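Local coordinates for protein AAC3-I (Uncultured bacterium, PDB 5HMN) that transfers an acetyl group from acetyl-coenzyme A to aminoglycoside antibiotics, as a GNAT-fold enzyme of the kind that makes bacteria resistant to these drugs, at the interface of chains A and B. Residues are numbered along the deposited sequence; one frame, centred on the assembly and turned at random. Chains: chain A/B, AAC3-I.

Contact 1: the interface of chains A and B. Residues chain A 44, 48, 53; chain B 53, 73, 75.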
# COMPACT_ATOMS: atom_id res chain seq x y z
N TYR A 44 -1.73 -11.37 17.42
CA TYR A 44 -1.25 -10.62 16.25
C TYR A 44 -2.41 -10.18 15.38
O TYR A 44 -2.50 -9.02 14.97
CB TYR A 44 -0.27 -11.47 15.44
CG TYR A 44 0.19 -10.84 14.13
CD1 TYR A 44 -0.52 -11.04 12.96
CD2 TYR A 44 1.34 -10.06 14.08
CE1 TYR A 44 -0.12 -10.47 11.77
CE2 TYR A 44 1.76 -9.49 12.89
CZ TYR A 44 1.03 -9.70 11.74
OH TYR A 44 1.42 -9.14 10.55
N LEU A 48 -3.93 -6.15 14.76
CA LEU A 48 -4.06 -5.68 13.38
C LEU A 48 -5.47 -5.15 13.13
O LEU A 48 -5.65 -4.14 12.45
CB LEU A 48 -3.73 -6.81 12.40
CG LEU A 48 -3.82 -6.47 10.91
CD1 LEU A 48 -2.87 -5.33 10.55
CD2 LEU A 48 -3.53 -7.69 10.06
N TYR A 53 -5.36 1.76 10.49
CA TYR A 53 -5.30 1.77 9.03
C TYR A 53 -5.79 0.49 8.35
O TYR A 53 -6.09 0.50 7.15
CB TYR A 53 -3.86 2.06 8.59
CG TYR A 53 -2.85 1.03 9.06
CD1 TYR A 53 -2.51 -0.05 8.27
CD2 TYR A 53 -2.24 1.16 10.30
CE1 TYR A 53 -1.59 -0.99 8.70
CE2 TYR A 53 -1.32 0.23 10.74
CZ TYR A 53 -0.99 -0.84 9.94
OH TYR A 53 -0.08 -1.77 10.37
N TYR B 53 3.90 2.55 11.06
CA TYR B 53 3.88 1.93 9.73
C TYR B 53 4.36 2.87 8.62
O TYR B 53 4.64 2.43 7.51
CB TYR B 53 2.48 1.40 9.41
CG TYR B 53 1.50 2.42 8.89
CD1 TYR B 53 0.91 2.27 7.64
CD2 TYR B 53 1.15 3.53 9.65
CE1 TYR B 53 0.00 3.19 7.16
CE2 TYR B 53 0.24 4.46 9.18
CZ TYR B 53 -0.33 4.28 7.93
OH TYR B 53 -1.24 5.20 7.44
N GLU B 73 4.71 0.46 5.86
CA GLU B 73 4.81 -0.94 6.25
C GLU B 73 3.42 -1.55 6.29
O GLU B 73 2.56 -1.10 7.04
CB GLU B 73 5.48 -1.09 7.62
CG GLU B 73 5.63 -2.54 8.05
CD GLU B 73 6.06 -2.69 9.49
OE1 GLU B 73 6.24 -1.66 10.18
OE2 GLU B 73 6.22 -3.84 9.95
N LYS B 75 1.48 -4.58 7.40
CA LYS B 75 1.44 -5.79 8.20
C LYS B 75 0.43 -6.78 7.63
O LYS B 75 -0.76 -6.48 7.58
CB LYS B 75 1.09 -5.47 9.65
CG LYS B 75 2.10 -4.61 10.37
CD LYS B 75 1.57 -4.14 11.71
CE LYS B 75 0.66 -5.19 12.36
NZ LYS B 75 0.22 -4.79 13.72
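A:Tyr53 and B:Tyr53 lay their rings face to face, the planes within 1° of parallel and the centroids 4.3 Å apart. The two side chains run in opposite directions, so each phenol is laid over the partner's ring and CB rather than over its hydroxyl; CE2 of A:Tyr53 comes 4.0 Å from CG of B:Tyr53. In A:Tyr53 chi1 of 60° puts CG between the backbone N and the carbonyl carbon and carries the ring toward its copy. Tyrosine suits the place because its broad face packs while its hydroxyl extends beyond the stack. That hydroxyl, OH of A:Tyr53, abuts CD of B:Lys75 at 3.2 Å, where the lysine passes at about a right angle. The lysine chain, bent at chi3 (33°), offers its methylene groups to chain A. Its CE packs 4.0 Å from CD1 of A:Leu48, and its CB lies 3.8 Å from OH of A:Tyr44. Both of these residues stand on helix 42-49 and slide past the lysine in the opposite sense, leucine giving branched carbon and tyrosine a long reach. A pair of identical rings across the two-fold, flanked by a helix-to-strand contact, thus makes a self-complementary join that would hold the two copies in register.

Contact 2: the interface of chains A and B. Residues chain A 123, 147-150; chain B 120-123.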
# COMPACT_ATOMS: atom_id res chain seq x y z
N GLN A 123 -4.41 -2.63 -7.34
CA GLN A 123 -3.64 -3.18 -8.45
C GLN A 123 -4.31 -4.43 -8.97
O GLN A 123 -4.69 -5.32 -8.21
CB GLN A 123 -2.20 -3.49 -8.03
CG GLN A 123 -1.39 -2.30 -7.58
CD GLN A 123 0.07 -2.64 -7.38
OE1 GLN A 123 0.60 -3.54 -8.04
NE2 GLN A 123 0.73 -1.94 -6.47
N LEU A 147 4.19 -0.32 -13.82
CA LEU A 147 5.15 -1.40 -13.62
C LEU A 147 5.33 -1.71 -12.14
O LEU A 147 5.44 -0.80 -11.32
CB LEU A 147 6.50 -1.03 -14.25
CG LEU A 147 6.49 -0.88 -15.76
CD1 LEU A 147 7.86 -0.46 -16.25
CD2 LEU A 147 6.06 -2.18 -16.42
N HIS A 148 5.31 -2.98 -11.77
CA HIS A 148 5.45 -3.41 -10.40
C HIS A 148 6.73 -4.20 -10.19
O HIS A 148 7.05 -5.04 -10.97
CB HIS A 148 4.25 -4.25 -10.03
CG HIS A 148 4.26 -4.74 -8.63
ND1 HIS A 148 3.73 -4.01 -7.59
CD2 HIS A 148 4.73 -5.88 -8.09
CE1 HIS A 148 3.88 -4.68 -6.47
NE2 HIS A 148 4.48 -5.82 -6.74
N PHE A 149 7.47 -3.90 -9.14
CA PHE A 149 8.76 -4.53 -8.85
C PHE A 149 8.79 -5.09 -7.43
O PHE A 149 8.47 -4.38 -6.48
CB PHE A 149 9.90 -3.53 -9.03
CG PHE A 149 9.98 -2.93 -10.40
CD1 PHE A 149 10.79 -3.50 -11.37
CD2 PHE A 149 9.25 -1.80 -10.73
CE1 PHE A 149 10.88 -2.96 -12.64
CE2 PHE A 149 9.33 -1.25 -11.99
CZ PHE A 149 10.14 -1.83 -12.95
N ASP A 150 9.18 -6.35 -7.30
CA ASP A 150 9.32 -6.98 -5.98
C ASP A 150 10.78 -7.08 -5.57
O ASP A 150 11.51 -7.96 -6.04
CB ASP A 150 8.68 -8.36 -5.97
CG ASP A 150 7.17 -8.31 -5.85
OD1 ASP A 150 6.59 -7.25 -6.17
OD2 ASP A 150 6.56 -9.32 -5.44
N ILE B 120 10.02 -5.71 -0.43
CA ILE B 120 9.74 -4.30 -0.67
C ILE B 120 9.24 -4.16 -2.10
O ILE B 120 9.92 -4.58 -3.04
CB ILE B 120 10.99 -3.42 -0.47
CG1 ILE B 120 11.49 -3.53 0.97
CG2 ILE B 120 10.67 -1.98 -0.81
CD1 ILE B 120 12.82 -2.86 1.19
N PHE B 121 8.05 -3.60 -2.28
CA PHE B 121 7.55 -3.40 -3.63
C PHE B 121 7.28 -1.93 -3.91
O PHE B 121 6.96 -1.15 -3.01
CB PHE B 121 6.30 -4.25 -3.89
CG PHE B 121 5.13 -3.94 -3.00
CD1 PHE B 121 4.15 -3.06 -3.40
CD2 PHE B 121 5.00 -4.56 -1.76
CE1 PHE B 121 3.06 -2.78 -2.59
CE2 PHE B 121 3.93 -4.29 -0.94
CZ PHE B 121 2.95 -3.39 -1.36
N VAL B 122 7.46 -1.55 -5.16
CA VAL B 122 7.30 -0.16 -5.56
C VAL B 122 6.68 -0.11 -6.96
O VAL B 122 7.02 -0.92 -7.82
CB VAL B 122 8.64 0.60 -5.54
CG1 VAL B 122 9.68 -0.10 -6.41
CG2 VAL B 122 8.46 2.05 -5.97
N GLN B 123 5.82 0.85 -7.22
CA GLN B 123 5.22 1.00 -8.54
C GLN B 123 5.98 2.01 -9.34
O GLN B 123 6.48 2.97 -8.88
CB GLN B 123 3.77 1.45 -8.52
CG GLN B 123 2.72 0.44 -8.10
CD GLN B 123 1.30 0.93 -8.40
OE1 GLN B 123 0.35 0.15 -8.52
NE2 GLN B 123 1.14 2.23 -8.50
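The ring of A:Phe149 receives the carbonyl O of B:Val122 at its edge and in its plane, 3.8 Å from CD2. The imidazole of A:His148 brings its CE1 corner to the CB/CD1 shoulder of B:Phe121, 3.5 Å from CD1, an apolar contact offset from the face of the benzene ring; the two side chains cross obliquely. CG of A:His148 points away from its own backbone N (chi1 -179°), which carries the ring out toward the phenylalanine. Its NE2 bonds OD1 of A:Asp150 at 2.6 Å, a bent bond with the acceptor 31° out of the ring plane, so the aspartate may limit the turn of the imidazole. The amides of A:Gln123 and B:Gln123 come from opposite directions with planes 46° apart, OE1 of B:Gln123 standing over the face of the A:Gln123 amide and not at its N-H edge. Their close approach is therefore not a hydrogen bond, and the placement of both amides is doubtful. The backbones do the joining: strand 142-152 of chain A pairs antiparallel with strand 117-124 of chain B, carrying a beta-sheet across the interface. A beta-branched valine is at home in such an extended strand. A:Phe149 N gives its hydrogen to B:Val122 O at 3.3 Å, and B:Val122 N returns one to A:Phe149 O, also at 3.3 Å and in the carbonyl plane.

Contact 3: the interface of chains A and B. Residues chain A 22, 25, 34-35, 88; chain B 77-79.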
# COMPACT_ATOMS: atom_id res chain seq x y z
N LEU A 22 -9.58 -16.10 5.62
CA LEU A 22 -8.31 -16.53 5.05
C LEU A 22 -8.48 -17.79 4.20
O LEU A 22 -7.85 -17.93 3.16
CB LEU A 22 -7.28 -16.78 6.16
CG LEU A 22 -6.73 -15.54 6.87
CD1 LEU A 22 -5.71 -15.94 7.94
CD2 LEU A 22 -6.10 -14.58 5.87
N PHE A 25 -9.99 -16.75 0.90
CA PHE A 25 -8.93 -16.20 0.05
C PHE A 25 -8.11 -17.32 -0.58
O PHE A 25 -7.85 -17.31 -1.79
CB PHE A 25 -8.00 -15.28 0.85
CG PHE A 25 -8.58 -13.91 1.12
CD1 PHE A 25 -9.54 -13.37 0.28
CD2 PHE A 25 -8.16 -13.16 2.21
CE1 PHE A 25 -10.08 -12.12 0.53
CE2 PHE A 25 -8.69 -11.90 2.46
CZ PHE A 25 -9.65 -11.38 1.61
N THR A 34 -0.41 -20.44 1.39
CA THR A 34 0.01 -19.10 1.79
C THR A 34 -0.95 -18.48 2.81
O THR A 34 -0.51 -17.80 3.74
CB THR A 34 0.10 -18.17 0.56
OG1 THR A 34 1.02 -18.73 -0.39
CG2 THR A 34 0.59 -16.79 0.97
N TYR A 35 -2.24 -18.74 2.65
CA TYR A 35 -3.25 -18.05 3.46
C TYR A 35 -3.69 -18.82 4.70
O TYR A 35 -4.21 -18.23 5.64
CB TYR A 35 -4.48 -17.73 2.60
CG TYR A 35 -4.24 -16.60 1.62
CD1 TYR A 35 -4.43 -15.28 2.00
CD2 TYR A 35 -3.81 -16.86 0.33
CE1 TYR A 35 -4.20 -14.24 1.11
CE2 TYR A 35 -3.57 -15.83 -0.57
CZ TYR A 35 -3.77 -14.52 -0.17
OH TYR A 35 -3.54 -13.49 -1.05
N ASP A 88 -6.30 -7.38 -0.99
CA ASP A 88 -6.91 -8.62 -1.47
C ASP A 88 -8.43 -8.50 -1.54
O ASP A 88 -9.05 -7.90 -0.67
CB ASP A 88 -6.55 -9.80 -0.55
CG ASP A 88 -5.14 -10.36 -0.79
OD1 ASP A 88 -4.64 -10.30 -1.92
OD2 ASP A 88 -4.53 -10.90 0.15
N PHE B 77 -1.99 -10.12 6.97
CA PHE B 77 -3.04 -10.73 7.78
C PHE B 77 -3.03 -12.25 7.67
O PHE B 77 -3.52 -12.95 8.57
CB PHE B 77 -4.40 -10.18 7.36
CG PHE B 77 -4.58 -10.10 5.86
CD1 PHE B 77 -4.16 -8.98 5.15
CD2 PHE B 77 -5.15 -11.15 5.17
CE1 PHE B 77 -4.32 -8.92 3.77
CE2 PHE B 77 -5.31 -11.09 3.79
CZ PHE B 77 -4.90 -9.97 3.10
N GLU B 78 -2.48 -12.77 6.57
CA GLU B 78 -2.45 -14.21 6.35
C GLU B 78 -1.32 -14.87 7.13
O GLU B 78 -1.39 -16.04 7.48
CB GLU B 78 -2.32 -14.53 4.85
CG GLU B 78 -0.96 -14.22 4.24
CD GLU B 78 -0.71 -12.74 4.02
OE1 GLU B 78 -1.66 -11.93 4.18
OE2 GLU B 78 0.43 -12.38 3.67
N GLN B 79 -0.27 -14.09 7.40
CA GLN B 79 0.89 -14.56 8.16
C GLN B 79 1.48 -13.42 8.97
O GLN B 79 1.21 -12.25 8.69
CB GLN B 79 1.97 -15.14 7.23
CG GLN B 79 1.57 -16.42 6.51
CD GLN B 79 2.66 -16.93 5.58
OE1 GLN B 79 3.85 -16.74 5.84
NE2 GLN B 79 2.26 -17.56 4.49
O HOH W 1 -0.94 -19.02 6.27
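B:Glu78 starts across the contact at CB, which rests 3.6 Å from CD1 of A:Tyr35. The next carbon, CG, passes 3.6 Å from the backbone O of A:Thr34. A bend at chi2 (-75°) then sets OE1 3.6 Å above the centre of the B:Phe77 ring, where it accepts a weak bond from B:Phe77 N. Glutamate suits this turn because its methylenes can pack while its bent chain brings the carboxylate back over that ring. B:Phe77 drives its edge into chain A: CD2 meets CD2 of A:Leu22 at 3.6 Å, CE2 comes 3.7 Å from CE2 of A:Phe25, the two side chains crossing at about a right angle, and CZ faces the carboxylate of A:Asp88, whose plane stands nearly perpendicular to the ring. A:Tyr35 OH bonds A:Asp88 OD2 from above the carboxylate plane, which may hold the carboxylate in place at the edge of the phenylalanine. Beside it, the amide NE2 of B:Gln79 gives a nearly straight bond of 2.9 Å to a lone pair of A:Thr34 O, and a water links that same oxygen to B:Glu78 O. Residues 77-79 of chain B form the turn between two long strands and plug into helices 15-28 and 32-36 and strand 82-91 of chain A.

Contacts 1 and 3 lie about 14 Å apart, between the centres of their C-alpha atoms, and share one segment of chain B: its strand 67-75 ends in contact 1 and runs on into the loop of contact 3. Contact 2 stands about 19 Å from each and uses separate elements, strands 119-124 and 142-152 of chain A and strand 117-124 of chain B. The tyrosine pair of contact 1 and glutamine pair of contact 2 lie close to the two-fold; the rest, including contact 3, recurs with the chains exchanged. Such well-spaced bracing is consistent with a stable dimer, though the structure alone does not prove it in solution.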